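Alpha-fucosidase (Bifidobacterium bifidum, PDB 2EAB) probably releases alpha-1,2-linked L-fucose from glycans by hydrolysis, this chain being the calcium-binding catalytic region of a longer protein. Local coordinates at residues 49-54 with 60-65. Residues are numbered along the deposited sequence; the frame is centred on the assembly and turned at random.
Sequences QTTLPF and GGTVWG
Strands 52-55 and 59-63 pair as a buried antiparallel beta hairpin at one margin of a sheet in the N-terminal beta-sandwich region, where a ring lies over the glycine opposite it in a hydrogen-bonded pair. Two such pairs, L52 with V63 and F54 with G61, flank the non-hydrogen-bonded pair of P53 and T62; the bond from V63 N to L52 O is 2.9 Å long and nearly straight at 168°. With chi1 at 68°, CG of F54 sits between backbone N and carbonyl carbon, which lays the ring over its own partner: G61 CA stands 4.1 Å from the ring centroid, over one face, while V63 CG2 meets the ring edge at CE2, 3.6 Å away. G61, having no CB, leaves the place beside CE2 to the ring. An alanine in place of F54 would probably open a gap over G61 CA and cost V63 CG2 its contact with the ring edge. Beyond the paired strands, T51 points CG2 squarely onto the indole of W64, 3.5 Å from the five-membered ring centroid. T51 OG1 donates a hydrogen bond to W47 O, T62 OG1 accepts one from W47 NE1, and W64 NE1 bonds T73 OG1. Both threonine hydroxyls and the indole N-H thus find partners outside the hairpin contact, while CH-pi contacts supplement the backbone ladder at both ends.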
loop_
_atom_site.group_PDB
_atom_site.type_symbol
_atom_site.label_atom_id
_atom_site.label_comp_id
_atom_site.label_asym_id
_atom_site.label_seq_id
_atom_site.Cartn_x
_atom_site.Cartn_y
_atom_site.Cartn_z
ATOM N N GLN A 49 18.838 -0.331 -5.516
ATOM C CA GLN A 49 18.701 0.097 -6.910
ATOM C C GLN A 49 18.749 -1.041 -7.921
ATOM O O GLN A 49 18.310 -0.869 -9.061
ATOM C CB GLN A 49 19.751 1.159 -7.271
ATOM C CG GLN A 49 19.676 2.405 -6.405
ATOM C CD GLN A 49 20.237 3.655 -7.065
ATOM O OE1 GLN A 49 20.230 3.792 -8.295
ATOM N NE2 GLN A 49 20.699 4.588 -6.243
ATOM N N THR A 50 19.276 -2.192 -7.515
ATOM C CA THR A 50 19.671 -3.208 -8.498
ATOM C C THR A 50 19.179 -4.638 -8.270
ATOM O O THR A 50 19.192 -5.433 -9.208
ATOM C CB THR A 50 21.214 -3.265 -8.687
ATOM O OG1 THR A 50 21.812 -3.820 -7.516
ATOM C CG2 THR A 50 21.809 -1.888 -8.948
ATOM N N THR A 51 18.768 -4.982 -7.049
ATOM C CA THR A 51 18.402 -6.365 -6.750
ATOM C C THR A 51 16.938 -6.658 -7.078
ATOM O O THR A 51 16.120 -5.745 -7.192
ATOM C CB THR A 51 18.713 -6.741 -5.283
ATOM O OG1 THR A 51 17.900 -5.952 -4.405
ATOM C CG2 THR A 51 20.195 -6.522 -4.967
ATOM N N LEU A 52 16.616 -7.938 -7.227
ATOM C CA LEU A 52 15.297 -8.332 -7.709
ATOM C C LEU A 52 14.522 -9.085 -6.637
ATOM O O LEU A 52 14.984 -10.109 -6.139
ATOM C CB LEU A 52 15.415 -9.144 -9.005
ATOM C CG LEU A 52 15.944 -8.350 -10.206
ATOM C CD1 LEU A 52 16.280 -9.264 -11.379
ATOM C CD2 LEU A 52 14.943 -7.272 -10.623
ATOM N N PRO A 53 13.350 -8.546 -6.248
ATOM C CA PRO A 53 12.582 -9.071 -5.131
ATOM C C PRO A 53 11.623 -10.204 -5.471
ATOM O O PRO A 53 11.039 -10.246 -6.560
ATOM C CB PRO A 53 11.781 -7.851 -4.676
ATOM C CG PRO A 53 11.506 -7.117 -5.939
ATOM C CD PRO A 53 12.719 -7.338 -6.816
ATOM N N PHE A 54 11.447 -11.097 -4.510
ATOM C CA PHE A 54 10.406 -12.108 -4.566
ATOM C C PHE A 54 10.002 -12.435 -3.132
ATOM O O PHE A 54 10.764 -12.195 -2.191
ATOM C CB PHE A 54 10.885 -13.361 -5.320
ATOM C CG PHE A 54 11.957 -14.123 -4.603
ATOM C CD1 PHE A 54 11.625 -15.217 -3.818
ATOM C CD2 PHE A 54 13.296 -13.746 -4.697
ATOM C CE1 PHE A 54 12.602 -15.926 -3.136
ATOM C CE2 PHE A 54 14.282 -14.453 -4.012
ATOM C CZ PHE A 54 13.933 -15.544 -3.233
ATOM N N GLY A 60 10.906 -13.093 2.233
ATOM C CA GLY A 60 11.272 -12.467 0.983
ATOM C C GLY A 60 12.756 -12.556 0.723
ATOM O O GLY A 60 13.567 -12.637 1.653
ATOM N N GLY A 61 13.102 -12.539 -0.558
ATOM C CA GLY A 61 14.482 -12.434 -0.986
ATOM C C GLY A 61 14.656 -11.312 -1.983
ATOM O O GLY A 61 13.707 -10.918 -2.665
ATOM N N THR A 62 15.875 -10.792 -2.051
ATOM C CA THR A 62 16.281 -9.866 -3.098
ATOM C C THR A 62 17.591 -10.385 -3.684
ATOM O O THR A 62 18.609 -10.470 -2.988
ATOM C CB THR A 62 16.402 -8.402 -2.601
ATOM O OG1 THR A 62 16.692 -8.378 -1.196
ATOM C CG2 THR A 62 15.103 -7.631 -2.863
ATOM N N VAL A 63 17.530 -10.763 -4.958
ATOM C CA VAL A 63 18.592 -11.514 -5.625
ATOM C C VAL A 63 19.601 -10.583 -6.279
ATOM O O VAL A 63 19.230 -9.686 -7.039
ATOM C CB VAL A 63 18.001 -12.454 -6.701
ATOM C CG1 VAL A 63 19.099 -13.259 -7.395
ATOM C CG2 VAL A 63 16.977 -13.379 -6.078
ATOM N N TRP A 64 20.880 -10.817 -5.989
ATOM C CA TRP A 64 21.952 -10.027 -6.587
ATOM C C TRP A 64 22.439 -10.619 -7.920
ATOM O O TRP A 64 22.744 -9.886 -8.854
ATOM C CB TRP A 64 23.119 -9.880 -5.604
ATOM C CG TRP A 64 22.801 -9.090 -4.353
ATOM C CD1 TRP A 64 21.938 -9.442 -3.348
ATOM C CD2 TRP A 64 23.364 -7.828 -3.969
ATOM N NE1 TRP A 64 21.923 -8.473 -2.374
ATOM C CE2 TRP A 64 22.788 -7.472 -2.726
ATOM C CE3 TRP A 64 24.292 -6.958 -4.558
ATOM C CZ2 TRP A 64 23.116 -6.292 -2.059
ATOM C CZ3 TRP A 64 24.617 -5.781 -3.892
ATOM C CH2 TRP A 64 24.027 -5.459 -2.656
ATOM N N GLY A 65 22.497 -11.945 -7.998
ATOM C CA GLY A 65 22.953 -12.626 -9.210
ATOM C C GLY A 65 24.448 -12.517 -9.445
ATOM O O GLY A 65 24.901 -12.477 -10.593
#